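Local coordinates for YqgE/AlgH family protein (PDB 2GS5) that is of unknown function but belongs to the UPF0301 (AlgH) family of conserved bacterial proteins, at residues I37-N51 with F135-A147. Residues are numbered along the deposited sequence; the frame is centred on the assembly and turned at random.
Sequences ILIIEHSEYATFGVN and FAGHAEWAPGQLA
Thr-47 and Trp-141 face each other as an antiparallel hydrogen-bonded pair, Thr-47 N reaching Trp-141 O at 3.0 Å and Trp-141 N returning to Thr-47 O at 2.8 Å. Gly-49 and Ala-139 repeat this pairing, with Phe-48 and Glu-140 as the non-hydrogen-bonded pair between them. On the buried face the long, apolar Ile-37 meets the indole edge, its CD1 3.7 Å from Trp-141 CH2. Gly-49 suits its place because a CB would run into Ile-37 CG2. Leu-146, on the following helix, lays CD1 over one indole face, toward its rim, and brings CD2 to within 3.9 Å of Thr-47 CG2. Branched Thr-47 serves two partners: with OG1 beside the backbone N (chi1 -53°), the methyl turns to Leu-146 and OG1 hydrogen-bonds to His-42 ND1. The indole NE1 bond to Glu-149 probably helps hold the ring's rotation.

On the other face, Phe-48 and the extended Glu-140 lie side by side, ring and carboxylate planes 23° apart; Glu-140 CG and CD both approach Phe-48 CE1, while a water links Glu-140 OE2 to Tyr-45 O. Before strand 129-141 turns at Gly-137 (phi 85°, which suits glycine), Phe-135 offers a ring face to Val-50 CG2, a CH-pi contact. A classic beta bulge, Ile-40 and Glu-41 opposite Phe-48, marks the 36-42/47-51 hairpin, which strand 138-141 extends into a three-stranded antiparallel part of the larger mixed sheet, backed by helix 145-151, within the AlgH-like family region.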
loop_
_atom_site.group_PDB
_atom_site.type_symbol
_atom_site.label_atom_id
_atom_site.label_comp_id
_atom_site.label_asym_id
_atom_site.label_seq_id
_atom_site.Cartn_x
_atom_site.Cartn_y
_atom_site.Cartn_z
ATOM N N ILE A 37 -3.915 -1.056 3.195
ATOM C CA ILE A 37 -4.011 0.043 2.240
ATOM C C ILE A 37 -2.902 1.052 2.468
ATOM O O ILE A 37 -2.876 1.730 3.480
ATOM C CB ILE A 37 -5.395 0.709 2.287
ATOM C CG1 ILE A 37 -6.468 -0.338 1.934
ATOM C CG2 ILE A 37 -5.460 1.895 1.295
ATOM C CD1 ILE A 37 -7.858 0.117 2.141
ATOM N N LEU A 38 -1.979 1.117 1.513
ATOM C CA LEU A 38 -0.894 2.092 1.542
ATOM C C LEU A 38 -1.428 3.469 1.188
ATOM O O LEU A 38 -1.969 3.668 0.102
ATOM C CB LEU A 38 0.185 1.702 0.540
ATOM C CG LEU A 38 1.366 2.650 0.374
ATOM C CD1 LEU A 38 2.199 2.708 1.637
ATOM C CD2 LEU A 38 2.219 2.233 -0.821
ATOM N N ILE A 39 -1.265 4.415 2.106
ATOM C CA ILE A 39 -1.662 5.799 1.862
ATOM C C ILE A 39 -0.661 6.438 0.905
ATOM O O ILE A 39 0.545 6.460 1.177
ATOM C CB ILE A 39 -1.765 6.607 3.179
ATOM C CG1 ILE A 39 -2.839 5.991 4.080
ATOM C CG2 ILE A 39 -2.040 8.092 2.899
ATOM C CD1 ILE A 39 -2.873 6.573 5.476
ATOM N N ILE A 40 -1.166 6.918 -0.233
ATOM C CA ILE A 40 -0.315 7.524 -1.272
ATOM C C ILE A 40 -0.510 9.036 -1.403
ATOM O O ILE A 40 0.276 9.714 -2.078
ATOM C CB ILE A 40 -0.552 6.839 -2.648
ATOM C CG1 ILE A 40 -1.995 7.031 -3.142
ATOM C CG2 ILE A 40 -0.201 5.353 -2.559
ATOM C CD1 ILE A 40 -2.263 6.371 -4.487
ATOM N N GLU A 41 -1.558 9.556 -0.787
ATOM C CA GLU A 41 -1.827 10.995 -0.778
ATOM C C GLU A 41 -2.751 11.293 0.392
ATOM O O GLU A 41 -3.754 10.619 0.583
ATOM C CB GLU A 41 -2.476 11.426 -2.089
ATOM C CG GLU A 41 -2.959 12.869 -2.130
ATOM C CD GLU A 41 -1.873 13.881 -2.461
ATOM O OE1 GLU A 41 -0.716 13.490 -2.736
ATOM O OE2 GLU A 41 -2.198 15.074 -2.440
ATOM N N HIS A 42 -2.427 12.324 1.157
ATOM C CA HIS A 42 -3.219 12.678 2.314
ATOM C C HIS A 42 -3.225 14.185 2.401
ATOM O O HIS A 42 -2.204 14.809 2.716
ATOM C CB HIS A 42 -2.630 12.032 3.566
ATOM C CG HIS A 42 -3.389 12.325 4.816
ATOM N ND1 HIS A 42 -4.722 12.007 4.979
ATOM C CD2 HIS A 42 -3.000 12.916 5.972
ATOM C CE1 HIS A 42 -5.115 12.377 6.184
ATOM N NE2 HIS A 42 -4.091 12.939 6.802
ATOM N N SER A 43 -4.362 14.763 2.063
ATOM C CA SER A 43 -4.462 16.205 1.932
ATOM C C SER A 43 -5.812 16.698 2.441
ATOM O O SER A 43 -6.670 15.910 2.840
ATOM C CB SER A 43 -4.280 16.572 0.465
ATOM O OG SER A 43 -5.482 16.334 -0.231
ATOM N N GLU A 44 -5.998 18.014 2.422
ATOM C CA GLU A 44 -7.251 18.620 2.840
ATOM C C GLU A 44 -8.381 18.209 1.898
ATOM O O GLU A 44 -9.540 18.202 2.290
ATOM C CB GLU A 44 -7.116 20.151 2.882
ATOM C CG GLU A 44 -8.227 20.871 3.632
ATOM C CD GLU A 44 -9.343 21.375 2.736
ATOM O OE1 GLU A 44 -9.044 21.866 1.624
ATOM O OE2 GLU A 44 -10.521 21.303 3.149
ATOM N N TYR A 45 -8.013 17.848 0.670
ATOM C CA TYR A 45 -8.959 17.415 -0.348
ATOM C C TYR A 45 -9.517 16.017 -0.037
ATOM O O TYR A 45 -10.726 15.815 -0.002
ATOM C CB TYR A 45 -8.272 17.434 -1.720
ATOM C CG TYR A 45 -9.172 17.050 -2.862
ATOM C CD1 TYR A 45 -10.080 17.965 -3.395
ATOM C CD2 TYR A 45 -9.135 15.765 -3.398
ATOM C CE1 TYR A 45 -10.924 17.606 -4.438
ATOM C CE2 TYR A 45 -9.975 15.399 -4.440
ATOM C CZ TYR A 45 -10.862 16.321 -4.954
ATOM O OH TYR A 45 -11.691 15.962 -5.991
ATOM N N ALA A 46 -8.625 15.058 0.183
ATOM C CA ALA A 46 -9.031 13.681 0.522
ATOM C C ALA A 46 -7.819 12.849 0.893
ATOM O O ALA A 46 -6.698 13.335 0.832
ATOM C CB ALA A 46 -9.749 13.037 -0.645
ATOM N N THR A 47 -8.054 11.597 1.286
ATOM C CA THR A 47 -6.981 10.642 1.498
ATOM C C THR A 47 -7.149 9.555 0.453
ATOM O O THR A 47 -8.269 9.093 0.227
ATOM C CB THR A 47 -7.045 10.013 2.893
ATOM O OG1 THR A 47 -7.090 11.058 3.865
ATOM C CG2 THR A 47 -5.839 9.120 3.164
ATOM N N PHE A 48 -6.050 9.177 -0.193
ATOM C CA PHE A 48 -6.067 8.141 -1.225
ATOM C C PHE A 48 -5.116 7.036 -0.857
ATOM O O PHE A 48 -4.042 7.295 -0.306
ATOM C CB PHE A 48 -5.617 8.714 -2.571
ATOM C CG PHE A 48 -6.480 9.842 -3.061
ATOM C CD1 PHE A 48 -7.520 9.602 -3.939
ATOM C CD2 PHE A 48 -6.248 11.144 -2.633
ATOM C CE1 PHE A 48 -8.313 10.650 -4.391
ATOM C CE2 PHE A 48 -7.033 12.198 -3.077
ATOM C CZ PHE A 48 -8.069 11.940 -3.962
ATOM N N GLY A 49 -5.474 5.803 -1.192
ATOM C CA GLY A 49 -4.606 4.676 -0.941
ATOM C C GLY A 49 -4.779 3.557 -1.930
ATOM O O GLY A 49 -5.736 3.551 -2.703
ATOM N N VAL A 50 -3.805 2.654 -1.938
ATOM C CA VAL A 50 -3.910 1.426 -2.709
ATOM C C VAL A 50 -3.697 0.205 -1.806
ATOM O O VAL A 50 -2.720 0.102 -1.045
ATOM C CB VAL A 50 -2.922 1.395 -3.916
ATOM C CG1 VAL A 50 -3.316 2.433 -4.997
ATOM C CG2 VAL A 50 -1.474 1.581 -3.473
ATOM N N ASN A 51 -4.631 -0.733 -1.911
ATOM C CA ASN A 51 -4.496 -2.011 -1.241
ATOM C C ASN A 51 -3.276 -2.738 -1.781
ATOM O O ASN A 51 -3.056 -2.749 -2.994
ATOM C CB ASN A 51 -5.758 -2.839 -1.478
ATOM C CG ASN A 51 -5.831 -4.088 -0.612
ATOM O OD1 ASN A 51 -5.020 -4.309 0.288
ATOM N ND2 ASN A 51 -6.831 -4.918 -0.892
ATOM N N PHE A 135 -0.791 -0.972 -9.486
ATOM C CA PHE A 135 -2.103 -1.122 -8.871
ATOM C C PHE A 135 -3.190 -0.520 -9.728
ATOM O O PHE A 135 -3.099 0.636 -10.123
ATOM C CB PHE A 135 -2.122 -0.453 -7.501
ATOM C CG PHE A 135 -1.076 -0.988 -6.581
ATOM C CD1 PHE A 135 -1.356 -2.030 -5.707
ATOM C CD2 PHE A 135 0.225 -0.487 -6.633
ATOM C CE1 PHE A 135 -0.377 -2.560 -4.888
ATOM C CE2 PHE A 135 1.203 -1.001 -5.801
ATOM C CZ PHE A 135 0.909 -2.037 -4.934
ATOM N N ALA A 136 -4.219 -1.317 -10.001
ATOM C CA ALA A 136 -5.389 -0.879 -10.751
ATOM C C ALA A 136 -6.461 -0.475 -9.755
ATOM O O ALA A 136 -6.862 -1.281 -8.915
ATOM C CB ALA A 136 -5.894 -2.012 -11.657
ATOM N N GLY A 137 -6.905 0.772 -9.828
ATOM C CA GLY A 137 -7.923 1.280 -8.925
ATOM C C GLY A 137 -7.326 1.763 -7.625
ATOM O O GLY A 137 -6.150 1.528 -7.335
ATOM N N HIS A 138 -8.137 2.450 -6.833
ATOM C CA HIS A 138 -7.695 2.955 -5.549
ATOM C C HIS A 138 -8.866 3.101 -4.593
ATOM O O HIS A 138 -10.021 2.896 -4.970
ATOM C CB HIS A 138 -6.995 4.303 -5.723
ATOM C CG HIS A 138 -7.897 5.379 -6.222
ATOM N ND1 HIS A 138 -8.610 6.209 -5.388
ATOM C CD2 HIS A 138 -8.231 5.739 -7.482
ATOM C CE1 HIS A 138 -9.324 7.049 -6.115
ATOM N NE2 HIS A 138 -9.114 6.784 -7.389
ATOM N N ALA A 139 -8.520 3.415 -3.347
ATOM C CA ALA A 139 -9.472 3.694 -2.275
ATOM C C ALA A 139 -9.368 5.182 -1.931
ATOM O O ALA A 139 -8.299 5.769 -2.025
ATOM C CB ALA A 139 -9.156 2.842 -1.065
ATOM N N GLU A 140 -10.499 5.786 -1.579
ATOM C CA GLU A 140 -10.547 7.209 -1.232
ATOM C C GLU A 140 -11.328 7.390 0.058
ATOM O O GLU A 140 -12.338 6.715 0.275
ATOM C CB GLU A 140 -11.214 8.037 -2.352
ATOM C CG GLU A 140 -11.208 9.559 -2.104
ATOM C CD GLU A 140 -11.912 10.390 -3.185
ATOM O OE1 GLU A 140 -12.355 9.828 -4.201
ATOM O OE2 GLU A 140 -12.047 11.624 -2.993
ATOM N N TRP A 141 -10.852 8.305 0.901
ATOM C CA TRP A 141 -11.576 8.762 2.091
ATOM C C TRP A 141 -11.869 10.240 1.961
ATOM O O TRP A 141 -10.963 11.043 1.709
ATOM C CB TRP A 141 -10.776 8.530 3.377
ATOM C CG TRP A 141 -10.720 7.107 3.770
ATOM C CD1 TRP A 141 -11.488 6.487 4.710
ATOM C CD2 TRP A 141 -9.888 6.092 3.199
ATOM N NE1 TRP A 141 -11.181 5.149 4.765
ATOM C CE2 TRP A 141 -10.207 4.877 3.845
ATOM C CE3 TRP A 141 -8.903 6.087 2.209
ATOM C CZ2 TRP A 141 -9.566 3.677 3.541
ATOM C CZ3 TRP A 141 -8.278 4.887 1.898
ATOM C CH2 TRP A 141 -8.608 3.702 2.564
ATOM N N ALA A 142 -13.130 10.604 2.144
ATOM C CA ALA A 142 -13.493 12.008 2.236
ATOM C C ALA A 142 -12.776 12.651 3.416
ATOM O O ALA A 142 -12.352 11.961 4.343
ATOM C CB ALA A 142 -14.990 12.152 2.406
ATOM N N PRO A 143 -12.654 13.985 3.399
ATOM C CA PRO A 143 -12.084 14.683 4.546
ATOM C C PRO A 143 -12.730 14.258 5.855
ATOM O O PRO A 143 -13.952 14.208 5.945
ATOM C CB PRO A 143 -12.413 16.144 4.256
ATOM C CG PRO A 143 -12.488 16.229 2.785
ATOM C CD PRO A 143 -13.029 14.913 2.319
ATOM N N GLY A 144 -11.908 13.938 6.848
ATOM C CA GLY A 144 -12.396 13.549 8.169
ATOM C C GLY A 144 -12.878 12.111 8.305
ATOM O O GLY A 144 -13.044 11.615 9.418
ATOM N N GLN A 145 -13.087 11.426 7.182
ATOM C CA GLN A 145 -13.716 10.104 7.207
ATOM C C GLN A 145 -12.755 9.002 7.649
ATOM O O GLN A 145 -13.153 8.094 8.386
ATOM C CB GLN A 145 -14.322 9.786 5.832
ATOM C CG GLN A 145 -15.101 8.478 5.740
ATOM C CD GLN A 145 -16.316 8.394 6.655
ATOM O OE1 GLN A 145 -16.974 9.399 6.948
ATOM N NE2 GLN A 145 -16.628 7.176 7.100
ATOM N N LEU A 146 -11.494 9.085 7.232
ATOM C CA LEU A 146 -10.498 8.120 7.695
ATOM C C LEU A 146 -10.361 8.207 9.212
ATOM O O LEU A 146 -10.346 7.181 9.890
ATOM C CB LEU A 146 -9.145 8.331 7.021
ATOM C CG LEU A 146 -8.032 7.394 7.497
ATOM C CD1 LEU A 146 -8.442 5.925 7.360
ATOM C CD2 LEU A 146 -6.766 7.682 6.717
ATOM N N ALA A 147 -10.290 9.428 9.746
ATOM C CA ALA A 147 -10.216 9.622 11.195
ATOM C C ALA A 147 -11.393 8.971 11.913
ATOM O O ALA A 147 -11.222 8.287 12.930
ATOM C CB ALA A 147 -10.180 11.093 11.512
HETATM O O HOH W 1 -12.922 13.700 -0.984
#